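Local coordinates for DNA topoisomerase 2-associated protein PAT1 (Saccharomyces cerevisiae, PDB 5LMG) that activates mRNA decapping and represses translation in yeast, its C-terminal domain binding directly to the decapping enzyme Dcp2 and the 5'-3' exonuclease Xrn1, at residues A[56-61]-A[106-111]; A[248-253]-A[298-303]; A[252-257]-A[276-281]. The protein carries 2 engineered substitutions. All coordinates share one frame; numbering follows the deposited sequence.

Interaction 1: A[56-61]-A[106-111]; sequences ETVYEE and IKIMPR. With EDO (1,2-ethanediol), chain G; EDO (1,2-ethanediol), chain E.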
loop_
_atom_site.group_PDB
_atom_site.type_symbol
_atom_site.label_atom_id
_atom_site.label_comp_id
_atom_site.label_asym_id
_atom_site.label_seq_id
_atom_site.Cartn_x
_atom_site.Cartn_y
_atom_site.Cartn_z
ATOM N N GLU A 56 -23.119 -1.601 15.455
ATOM C CA GLU A 56 -23.551 -1.704 16.866
ATOM C C GLU A 56 -23.781 -3.159 17.265
ATOM O O GLU A 56 -23.336 -3.569 18.337
ATOM C CB GLU A 56 -24.812 -0.858 17.161
ATOM C CG GLU A 56 -24.645 0.653 17.011
ATOM C CD GLU A 56 -23.356 1.264 17.530
ATOM O OE1 GLU A 56 -23.061 1.109 18.737
ATOM O OE2 GLU A 56 -22.638 1.896 16.720
ATOM N N THR A 57 -24.434 -3.942 16.379
ATOM C CA THR A 57 -24.678 -5.379 16.538
ATOM C C THR A 57 -23.323 -6.123 16.616
ATOM O O THR A 57 -23.135 -6.927 17.530
ATOM C CB THR A 57 -25.591 -5.890 15.404
ATOM O OG1 THR A 57 -26.842 -5.211 15.481
ATOM C CG2 THR A 57 -25.830 -7.394 15.464
ATOM N N VAL A 58 -22.380 -5.815 15.695
ATOM C CA VAL A 58 -21.032 -6.413 15.675
ATOM C C VAL A 58 -20.308 -6.181 17.015
ATOM O O VAL A 58 -19.763 -7.138 17.581
ATOM C CB VAL A 58 -20.180 -5.981 14.448
ATOM C CG1 VAL A 58 -18.718 -6.405 14.606
ATOM C CG2 VAL A 58 -20.761 -6.546 13.148
ATOM N N TYR A 59 -20.338 -4.930 17.529
ATOM C CA TYR A 59 -19.745 -4.556 18.824
ATOM C C TYR A 59 -20.367 -5.362 19.977
ATOM O O TYR A 59 -19.633 -5.895 20.809
ATOM C CB TYR A 59 -19.844 -3.031 19.066
ATOM C CG TYR A 59 -18.641 -2.280 18.533
ATOM C CD1 TYR A 59 -18.428 -2.143 17.163
ATOM C CD2 TYR A 59 -17.697 -1.730 19.400
ATOM C CE1 TYR A 59 -17.303 -1.488 16.667
ATOM C CE2 TYR A 59 -16.567 -1.071 18.915
ATOM C CZ TYR A 59 -16.363 -0.972 17.546
ATOM O OH TYR A 59 -15.246 -0.343 17.047
ATOM N N GLU A 60 -21.710 -5.509 19.984
ATOM C CA GLU A 60 -22.426 -6.275 21.017
ATOM C C GLU A 60 -21.956 -7.727 21.034
ATOM O O GLU A 60 -21.644 -8.249 22.104
ATOM C CB GLU A 60 -23.942 -6.211 20.802
ATOM C CG GLU A 60 -24.573 -4.901 21.248
ATOM C CD GLU A 60 -26.019 -4.684 20.833
ATOM O OE1 GLU A 60 -26.542 -5.478 20.015
ATOM O OE2 GLU A 60 -26.623 -3.696 21.308
ATOM N N GLU A 61 -21.844 -8.348 19.847
ATOM C CA GLU A 61 -21.399 -9.735 19.698
ATOM C C GLU A 61 -19.939 -9.929 20.117
ATOM O O GLU A 61 -19.628 -10.943 20.744
ATOM C CB GLU A 61 -21.659 -10.276 18.283
ATOM C CG GLU A 61 -23.118 -10.244 17.832
ATOM C CD GLU A 61 -24.152 -11.066 18.581
ATOM O OE1 GLU A 61 -23.795 -11.791 19.539
ATOM O OE2 GLU A 61 -25.341 -10.979 18.197
ATOM N N ILE A 106 -13.698 -0.209 11.203
ATOM C CA ILE A 106 -12.251 -0.448 11.083
ATOM C C ILE A 106 -11.614 -0.869 12.429
ATOM O O ILE A 106 -10.888 -1.867 12.480
ATOM C CB ILE A 106 -11.526 0.793 10.445
ATOM C CG1 ILE A 106 -12.005 1.041 8.988
ATOM C CG2 ILE A 106 -9.969 0.655 10.505
ATOM C CD1 ILE A 106 -11.675 2.441 8.445
ATOM N N LYS A 107 -11.913 -0.125 13.512
ATOM C CA LYS A 107 -11.311 -0.347 14.828
ATOM C C LYS A 107 -11.646 -1.715 15.480
ATOM O O LYS A 107 -10.805 -2.225 16.211
ATOM C CB LYS A 107 -11.605 0.822 15.771
ATOM C CG LYS A 107 -10.646 1.992 15.511
ATOM C CD LYS A 107 -11.311 3.346 15.691
ATOM C CE LYS A 107 -10.819 4.041 16.931
ATOM N NZ LYS A 107 -11.542 5.318 17.178
ATOM N N ILE A 108 -12.801 -2.332 15.164
ATOM C CA ILE A 108 -13.193 -3.639 15.727
ATOM C C ILE A 108 -12.548 -4.846 14.982
ATOM O O ILE A 108 -12.573 -5.963 15.507
ATOM C CB ILE A 108 -14.746 -3.765 15.827
ATOM C CG1 ILE A 108 -15.207 -4.921 16.757
ATOM C CG2 ILE A 108 -15.428 -3.852 14.466
ATOM C CD1 ILE A 108 -15.578 -4.505 18.111
ATOM N N MET A 109 -11.978 -4.616 13.772
ATOM C CA MET A 109 -11.389 -5.653 12.915
ATOM C C MET A 109 -10.340 -6.557 13.604
ATOM O O MET A 109 -10.490 -7.769 13.457
ATOM C CB MET A 109 -10.832 -5.059 11.618
ATOM C CG MET A 109 -11.094 -5.930 10.401
ATOM S SD MET A 109 -12.806 -6.503 10.220
ATOM C CE MET A 109 -13.630 -5.006 9.975
ATOM N N PRO A 110 -9.325 -6.068 14.381
ATOM C CA PRO A 110 -8.394 -7.018 15.032
ATOM C C PRO A 110 -9.082 -7.946 16.041
ATOM O O PRO A 110 -8.741 -9.129 16.113
ATOM C CB PRO A 110 -7.333 -6.118 15.686
ATOM C CG PRO A 110 -7.502 -4.773 15.062
ATOM C CD PRO A 110 -8.949 -4.667 14.685
ATOM N N ARG A 111 -10.086 -7.421 16.766
ATOM C CA ARG A 111 -10.876 -8.155 17.753
ATOM C C ARG A 111 -11.760 -9.209 17.092
ATOM O O ARG A 111 -11.883 -10.316 17.624
ATOM C CB ARG A 111 -11.687 -7.193 18.618
ATOM C CG ARG A 111 -10.797 -6.323 19.500
ATOM C CD ARG A 111 -11.492 -5.031 19.876
ATOM N NE ARG A 111 -12.582 -5.257 20.827
ATOM C CZ ARG A 111 -13.493 -4.348 21.149
ATOM N NH1 ARG A 111 -13.458 -3.140 20.603
ATOM N NH2 ARG A 111 -14.451 -4.640 22.017
HETATM C C1 EDO G . -26.584 -13.288 22.182
HETATM O O1 EDO G . -27.000 -12.432 23.234
HETATM C C2 EDO G . -27.075 -12.727 20.822
HETATM O O2 EDO G . -26.671 -13.598 19.773
HETATM C C1 EDO E . -30.402 -5.521 19.967
HETATM O O1 EDO E . -31.369 -6.252 19.226
HETATM C C2 EDO E . -30.635 -4.004 19.761
HETATM O O2 EDO E . -29.676 -3.272 20.508
#
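Ile108 pushes its CD1 methyl against the middle of the Tyr59 ring, and the rest of this contact is arranged around that meeting. CD1 lies 3.5 Å from the Tyr59 ring centroid and only 4° off the ring normal, a well-centred CH-pi contact. The branch point follows the ring outward: Ile108 CB is 3.5 Å from Tyr59 CE1, with CG2 also close to CE1. A chi2 of 99°, well away from a staggered value, puts CD1 there. The same methyl also lies over the Arg111 guanidinium, 3.5 Å above its plane and toward the rim. Ring and guanidinium are almost perpendicular, leaving CD1 in the angle between two flat groups. Beside this, Val58 CG1 meets Ile108 CG2 more loosely at 4.2 Å.

The backbones themselves stay apart: helix 48-70 and helix 103-114 run in roughly the same direction here, their axes 10.9 Å apart at closest and inclined by 29°, so large side chains must bridge the distance within this mostly helical domain. Helix 103-114 is kinked at Pro110, which has no N-H to give to the preceding turn.

Packing thins toward solvent. Lys107 brings only its CB to Tyr59 OH, 4.0 Å away, and its chain then leads off. Arg111 NH1 stands obliquely to the tyrosine, 4.1 Å from Tyr59 CE2, while its NE forms a salt bridge with Glu66. The Tyr59 hydroxyl is hydrogen-bonded to the carbonyl O of Lys104, whose ammonium group also makes a cation-pi contact with the ring. Glu60 and Glu61 take no part in the contact with helix 103-114, and two 1,2-ethanediol molecules, probably from the crystallisation liquor, lie at weak hydrogen-bonding distance from their carboxylates.

Interaction 2: A[248-253]-A[298-303]; sequences SKIQLI and DEVRDE. With EDO (1,2-ethanediol), chain F; EDO (1,2-ethanediol), chain H.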
loop_
_atom_site.group_PDB
_atom_site.type_symbol
_atom_site.label_atom_id
_atom_site.label_comp_id
_atom_site.label_asym_id
_atom_site.label_seq_id
_atom_site.Cartn_x
_atom_site.Cartn_y
_atom_site.Cartn_z
ATOM N N SER A 248 2.486 0.566 -19.618
ATOM C CA SER A 248 2.265 1.928 -20.165
ATOM C C SER A 248 1.596 2.909 -19.147
ATOM O O SER A 248 1.428 4.091 -19.468
ATOM C CB SER A 248 1.511 1.902 -21.496
ATOM O OG SER A 248 0.109 1.840 -21.291
ATOM N N LYS A 249 1.239 2.425 -17.925
ATOM C CA LYS A 249 0.588 3.214 -16.870
ATOM C C LYS A 249 1.379 3.241 -15.534
ATOM O O LYS A 249 0.879 3.798 -14.557
ATOM C CB LYS A 249 -0.855 2.703 -16.639
ATOM C CG LYS A 249 -1.781 2.884 -17.848
ATOM C CD LYS A 249 -3.010 1.978 -17.810
ATOM C CE LYS A 249 -2.757 0.599 -18.381
ATOM N NZ LYS A 249 -4.001 -0.212 -18.451
ATOM N N ILE A 250 2.609 2.655 -15.499
ATOM C CA ILE A 250 3.473 2.563 -14.306
ATOM C C ILE A 250 3.770 3.955 -13.676
ATOM O O ILE A 250 3.747 4.076 -12.449
ATOM C CB ILE A 250 4.771 1.730 -14.566
ATOM C CG1 ILE A 250 4.417 0.257 -14.913
ATOM C CG2 ILE A 250 5.731 1.765 -13.354
ATOM C CD1 ILE A 250 5.562 -0.575 -15.653
ATOM N N GLN A 251 4.002 4.993 -14.501
ATOM C CA GLN A 251 4.270 6.361 -14.036
ATOM C C GLN A 251 3.097 6.961 -13.202
ATOM O O GLN A 251 3.340 7.780 -12.307
ATOM C CB GLN A 251 4.673 7.262 -15.229
ATOM C CG GLN A 251 4.423 8.775 -15.080
ATOM C CD GLN A 251 5.382 9.464 -14.134
ATOM O OE1 GLN A 251 6.607 9.445 -14.320
ATOM N NE2 GLN A 251 4.837 10.155 -13.140
ATOM N N LEU A 252 1.849 6.496 -13.454
ATOM C CA LEU A 252 0.640 6.980 -12.759
ATOM C C LEU A 252 0.607 6.656 -11.248
ATOM O O LEU A 252 -0.239 7.180 -10.525
ATOM C CB LEU A 252 -0.641 6.497 -13.459
ATOM C CG LEU A 252 -0.819 6.870 -14.944
ATOM C CD1 LEU A 252 -2.146 6.333 -15.467
ATOM C CD2 LEU A 252 -0.741 8.395 -15.171
ATOM N N ILE A 253 1.539 5.823 -10.769
ATOM C CA ILE A 253 1.664 5.503 -9.348
ATOM C C ILE A 253 2.241 6.718 -8.568
ATOM O O ILE A 253 2.054 6.799 -7.355
ATOM C CB ILE A 253 2.435 4.178 -9.091
ATOM C CG1 ILE A 253 3.960 4.336 -9.318
ATOM C CG2 ILE A 253 1.843 2.998 -9.899
ATOM C CD1 ILE A 253 4.792 3.088 -9.011
ATOM N N ASP A 298 12.316 1.969 -17.820
ATOM C CA ASP A 298 11.972 2.928 -18.861
ATOM C C ASP A 298 10.807 3.839 -18.417
ATOM O O ASP A 298 10.876 5.054 -18.590
ATOM C CB ASP A 298 11.630 2.197 -20.183
ATOM C CG ASP A 298 11.299 3.160 -21.284
ATOM O OD1 ASP A 298 12.170 3.985 -21.628
ATOM O OD2 ASP A 298 10.131 3.183 -21.714
ATOM N N GLU A 299 9.752 3.239 -17.844
ATOM C CA GLU A 299 8.542 3.953 -17.448
ATOM C C GLU A 299 8.748 4.920 -16.279
ATOM O O GLU A 299 8.060 5.937 -16.219
ATOM C CB GLU A 299 7.372 2.985 -17.186
ATOM C CG GLU A 299 6.779 2.434 -18.483
ATOM C CD GLU A 299 5.409 1.782 -18.400
ATOM O OE1 GLU A 299 4.501 2.349 -17.746
ATOM O OE2 GLU A 299 5.223 0.733 -19.057
ATOM N N VAL A 300 9.723 4.639 -15.391
ATOM C CA VAL A 300 9.978 5.468 -14.210
ATOM C C VAL A 300 11.311 6.217 -14.279
ATOM O O VAL A 300 11.679 6.848 -13.295
ATOM C CB VAL A 300 9.828 4.675 -12.872
ATOM C CG1 VAL A 300 8.461 4.006 -12.768
ATOM C CG2 VAL A 300 10.962 3.677 -12.653
ATOM N N ARG A 301 12.029 6.149 -15.427
ATOM C CA ARG A 301 13.321 6.824 -15.633
ATOM C C ARG A 301 13.300 8.291 -15.202
ATOM O O ARG A 301 14.221 8.724 -14.508
ATOM C CB ARG A 301 13.804 6.680 -17.088
ATOM C CG ARG A 301 15.094 7.461 -17.403
ATOM C CD ARG A 301 15.648 7.237 -18.813
ATOM N NE ARG A 301 14.635 7.509 -19.828
ATOM C CZ ARG A 301 13.984 6.568 -20.503
ATOM N NH1 ARG A 301 14.295 5.286 -20.341
ATOM N NH2 ARG A 301 13.032 6.903 -21.362
ATOM N N ASP A 302 12.257 9.046 -15.606
ATOM C CA ASP A 302 12.131 10.462 -15.236
ATOM C C ASP A 302 11.937 10.649 -13.715
ATOM O O ASP A 302 12.422 11.627 -13.150
ATOM C CB ASP A 302 11.043 11.157 -16.065
ATOM C CG ASP A 302 11.308 11.182 -17.570
ATOM O OD1 ASP A 302 12.504 11.209 -17.973
ATOM O OD2 ASP A 302 10.323 11.176 -18.347
ATOM N N GLU A 303 11.298 9.672 -13.051
ATOM C CA GLU A 303 11.093 9.689 -11.600
ATOM C C GLU A 303 12.391 9.372 -10.856
ATOM O O GLU A 303 12.645 9.984 -9.819
ATOM C CB GLU A 303 9.954 8.758 -11.187
ATOM C CG GLU A 303 8.577 9.245 -11.632
ATOM C CD GLU A 303 8.040 10.563 -11.087
ATOM O OE1 GLU A 303 7.053 11.070 -11.669
ATOM O OE2 GLU A 303 8.588 11.094 -10.092
HETATM C C1 EDO F . 13.282 14.998 -17.774
HETATM O O1 EDO F . 13.753 13.712 -17.380
HETATM C C2 EDO F . 11.848 15.228 -17.260
HETATM O O2 EDO F . 10.953 14.437 -18.020
HETATM C C1 EDO H . 7.009 13.363 -8.046
HETATM O O1 EDO H . 7.864 12.290 -7.674
HETATM C C2 EDO H . 5.618 12.799 -8.417
HETATM O O2 EDO H . 4.927 12.292 -7.270
HETATM O O HOH W 1 4.052 5.067 -17.667
HETATM O O HOH W 2 9.054 8.543 -15.516
#
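Glu299 reaches from helix 290-322 into the bend of the 248-253 loop, and its carboxylate takes hold of two backbone N-H groups there. The side chain starts with CB, 3.9 Å from Ile250 CB. CG stands anti to the carbonyl carbon, and the chain continues extended, carrying CD past the isoleucine at about a right angle, with Ile250 CD1 at 3.6 Å from Glu299 CD. At the tip the two oxygens divide the work. OE2 accepts from Ser248 N at 2.8 Å, on the syn side and 21° out of the carboxylate plane. OE1 accepts from Ile250 N at 3.0 Å, met nearly along the C-O axis, though the bond is bent, with an N-H...O angle of 144°. A water adds a third hold: it donates to Glu299 OE1 at 2.8 Å and accepts from Gln251 N.

Ile250 is the first residue of a 3-10 turn, 250-253, so OE1 sits at the start of that turn, while OE2 holds Ser248 just ahead of it. In this way the loop linking helix 234-246 to helix 257-267 is fastened to the long helix 290-322 of the helical domain.

One turn further along, Gln251 and Glu303 cross at about a right angle. Gln251 NE2 gives one of its hydrogens to Glu303 OE1 at 2.8 Å and 153°; the acceptor lies in the amide plane, and the carboxylate is met from its anti side. Between these polar grips lies a small apolar patch, Ile250 CG2 on Val300 CG1 at 3.6 Å. Arg301 points away from the loop and forms a salt bridge with Asp298, its NH1 and NH2 both reaching OD1; this pair lies beside the bound Dcp2 peptide, to which its polar contacts are weak.

Interaction 3: A[252-257]-A[276-281]; sequences LIFPPR and YIWAFL. Engineered in segment 276-281: Ala279 (natural residue Gln). With EDO (1,2-ethanediol), chain H.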
loop_
_atom_site.group_PDB
_atom_site.type_symbol
_atom_site.label_atom_id
_atom_site.label_comp_id
_atom_site.label_asym_id
_atom_site.label_seq_id
_atom_site.Cartn_x
_atom_site.Cartn_y
_atom_site.Cartn_z
ATOM N N LEU A 252 1.849 6.496 -13.454
ATOM C CA LEU A 252 0.640 6.980 -12.759
ATOM C C LEU A 252 0.607 6.656 -11.248
ATOM O O LEU A 252 -0.239 7.180 -10.525
ATOM C CB LEU A 252 -0.641 6.497 -13.459
ATOM C CG LEU A 252 -0.819 6.870 -14.944
ATOM C CD1 LEU A 252 -2.146 6.333 -15.467
ATOM C CD2 LEU A 252 -0.741 8.395 -15.171
ATOM N N ILE A 253 1.539 5.823 -10.769
ATOM C CA ILE A 253 1.664 5.503 -9.348
ATOM C C ILE A 253 2.241 6.718 -8.568
ATOM O O ILE A 253 2.054 6.799 -7.355
ATOM C CB ILE A 253 2.435 4.178 -9.091
ATOM C CG1 ILE A 253 3.960 4.336 -9.318
ATOM C CG2 ILE A 253 1.843 2.998 -9.899
ATOM C CD1 ILE A 253 4.792 3.088 -9.011
ATOM N N PHE A 254 2.931 7.654 -9.273
ATOM C CA PHE A 254 3.504 8.879 -8.686
ATOM C C PHE A 254 2.436 9.989 -8.791
ATOM O O PHE A 254 2.084 10.369 -9.909
ATOM C CB PHE A 254 4.806 9.285 -9.407
ATOM C CG PHE A 254 5.972 8.347 -9.195
ATOM C CD1 PHE A 254 6.135 7.219 -9.993
ATOM C CD2 PHE A 254 6.911 8.594 -8.194
ATOM C CE1 PHE A 254 7.216 6.346 -9.791
ATOM C CE2 PHE A 254 7.999 7.732 -8.001
ATOM C CZ PHE A 254 8.152 6.618 -8.812
ATOM N N PRO A 255 1.859 10.465 -7.654
ATOM C CA PRO A 255 0.790 11.485 -7.735
ATOM C C PRO A 255 1.256 12.845 -8.261
ATOM O O PRO A 255 2.454 13.145 -8.158
ATOM C CB PRO A 255 0.283 11.599 -6.285
ATOM C CG PRO A 255 0.806 10.392 -5.584
ATOM C CD PRO A 255 2.120 10.093 -6.254
ATOM N N PRO A 256 0.337 13.681 -8.818
ATOM C CA PRO A 256 0.748 15.017 -9.281
ATOM C C PRO A 256 1.250 15.882 -8.132
ATOM O O PRO A 256 0.928 15.643 -6.963
ATOM C CB PRO A 256 -0.529 15.614 -9.892
ATOM C CG PRO A 256 -1.499 14.493 -9.990
ATOM C CD PRO A 256 -1.117 13.491 -8.970
ATOM N N ARG A 257 2.059 16.873 -8.478
ATOM C CA ARG A 257 2.664 17.794 -7.535
ATOM C C ARG A 257 1.651 18.618 -6.742
ATOM O O ARG A 257 1.886 18.906 -5.568
ATOM C CB ARG A 257 3.605 18.703 -8.300
ATOM C CG ARG A 257 4.976 18.854 -7.671
ATOM C CD ARG A 257 5.020 20.000 -6.685
ATOM N NE ARG A 257 4.238 21.148 -7.141
ATOM C CZ ARG A 257 4.298 22.355 -6.598
ATOM N NH1 ARG A 257 3.537 23.336 -7.065
ATOM N NH2 ARG A 257 5.092 22.585 -5.558
ATOM N N TYR A 276 6.756 4.139 -0.001
ATOM C CA TYR A 276 5.794 3.096 -0.390
ATOM C C TYR A 276 5.743 2.897 -1.935
ATOM O O TYR A 276 5.395 1.807 -2.386
ATOM C CB TYR A 276 4.386 3.409 0.169
ATOM C CG TYR A 276 3.668 4.535 -0.543
ATOM C CD1 TYR A 276 4.012 5.864 -0.309
ATOM C CD2 TYR A 276 2.639 4.274 -1.446
ATOM C CE1 TYR A 276 3.375 6.906 -0.981
ATOM C CE2 TYR A 276 1.990 5.310 -2.121
ATOM C CZ TYR A 276 2.354 6.626 -1.873
ATOM O OH TYR A 276 1.737 7.665 -2.521
ATOM N N ILE A 277 6.051 3.952 -2.728
ATOM C CA ILE A 277 6.058 3.858 -4.199
ATOM C C ILE A 277 7.273 3.046 -4.636
ATOM O O ILE A 277 7.136 2.135 -5.456
ATOM C CB ILE A 277 5.991 5.245 -4.910
ATOM C CG1 ILE A 277 4.714 6.023 -4.515
ATOM C CG2 ILE A 277 6.091 5.071 -6.434
ATOM C CD1 ILE A 277 4.652 7.501 -4.953
ATOM N N TRP A 278 8.465 3.392 -4.087
ATOM C CA TRP A 278 9.711 2.683 -4.403
ATOM C C TRP A 278 9.687 1.254 -3.866
ATOM O O TRP A 278 10.298 0.390 -4.482
ATOM C CB TRP A 278 10.951 3.471 -3.934
ATOM C CG TRP A 278 11.076 4.817 -4.592
ATOM C CD1 TRP A 278 10.777 6.029 -4.035
ATOM C CD2 TRP A 278 11.407 5.077 -5.969
ATOM N NE1 TRP A 278 10.934 7.030 -4.968
ATOM C CE2 TRP A 278 11.301 6.472 -6.170
ATOM C CE3 TRP A 278 11.786 4.263 -7.056
ATOM C CZ2 TRP A 278 11.591 7.076 -7.405
ATOM C CZ3 TRP A 278 12.041 4.857 -8.286
ATOM C CH2 TRP A 278 11.942 6.247 -8.454
ATOM N N ALA A 279 8.948 0.996 -2.751
ATOM C CA ALA A 279 8.785 -0.352 -2.176
ATOM C C ALA A 279 7.940 -1.206 -3.131
ATOM O O ALA A 279 8.288 -2.360 -3.390
ATOM C CB ALA A 279 8.149 -0.282 -0.796
ATOM N N PHE A 280 6.875 -0.620 -3.703
ATOM C CA PHE A 280 6.057 -1.293 -4.706
ATOM C C PHE A 280 6.903 -1.638 -5.948
ATOM O O PHE A 280 6.845 -2.777 -6.410
ATOM C CB PHE A 280 4.836 -0.442 -5.119
ATOM C CG PHE A 280 4.157 -0.949 -6.380
ATOM C CD1 PHE A 280 3.297 -2.047 -6.337
ATOM C CD2 PHE A 280 4.398 -0.345 -7.611
ATOM C CE1 PHE A 280 2.684 -2.525 -7.501
ATOM C CE2 PHE A 280 3.807 -0.839 -8.778
ATOM C CZ PHE A 280 2.939 -1.921 -8.716
ATOM N N LEU A 281 7.682 -0.649 -6.471
ATOM C CA LEU A 281 8.518 -0.821 -7.667
ATOM C C LEU A 281 9.588 -1.881 -7.452
ATOM O O LEU A 281 9.897 -2.602 -8.383
ATOM C CB LEU A 281 9.152 0.506 -8.116
ATOM C CG LEU A 281 8.227 1.550 -8.749
ATOM C CD1 LEU A 281 8.938 2.889 -8.890
ATOM C CD2 LEU A 281 7.709 1.091 -10.130
HETATM C C1 EDO H . 7.009 13.363 -8.046
HETATM O O1 EDO H . 7.864 12.290 -7.674
HETATM C C2 EDO H . 5.618 12.799 -8.417
HETATM O O2 EDO H . 4.927 12.292 -7.270
#
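Ile253 and Ile277 bring the two backbones closest, their CA atoms 7.0 Å apart. Residues 252-253 end a 3-10 turn, after which the chain stretches out through Phe254 and Pro255 to Pro256, the N-cap of helix 257-267; 276-281 is regular helix. No hydrogen bond crosses between them, and the joining is done mainly by apolar side chains.

Ile277 CG2 is the common point. It sits over one face of the Phe254 ring, 3.6 Å from the centroid and 18° off the normal, displaced toward the CZ rim. It also touches Ile253 CD1 at 3.5 Å. Ile253 has CG1 in the crowded position between backbone N and carbonyl carbon (chi1 75°), and from there CD1 goes on to touch both Phe280 CD2 and Leu281 CD2, each 3.7 Å from it. The longer branch of Ile277 heads for the proline instead: its CD1 meets Pro255 CD tip to tip at 3.8 Å.

This is the interior of the helical domain, where a short interhelical linker is wedged against helix 275-286. Other helices close round it: Phe280 packs on Leu204 and Ile207 of helix 201-216, and Leu281 on Phe352 of helix 329-355.

Phe254 and Trp278 make a T-shaped pair, centroids 5.3 Å apart and planes at 66°. The phenylalanine presents its CE2-CZ edge to the face of the indole six-membered ring, and Phe254 CE2 comes within 3.7 Å of Trp278 CZ2. Leu281 CD1 approaches the Phe254 ring obliquely, near CZ.

Interactions 2 and 3 are neighbours, their centres 9 Å apart, and they share Leu252 and Ile253 in the loop before helix 257-267. They touch directly: Glu303 OE2 is 3.6 Å from Phe254 CD2, and Ile250 CG2 is 3.8 Å from Leu281 CD2. One 1,2-ethanediol borders both, near Glu303, Pro255 and Glu274. The loop is thus held by helix 275-286 on the buried part and by the following helix, 290-322, nearer the surface, where that helix also carries residues beside the Dcp2 peptide. Interaction 1 is separate, about 40 Å from interaction 2 between centres, on the opposite side of the chain's centre, with nearest atoms about 17 Å from interaction 3.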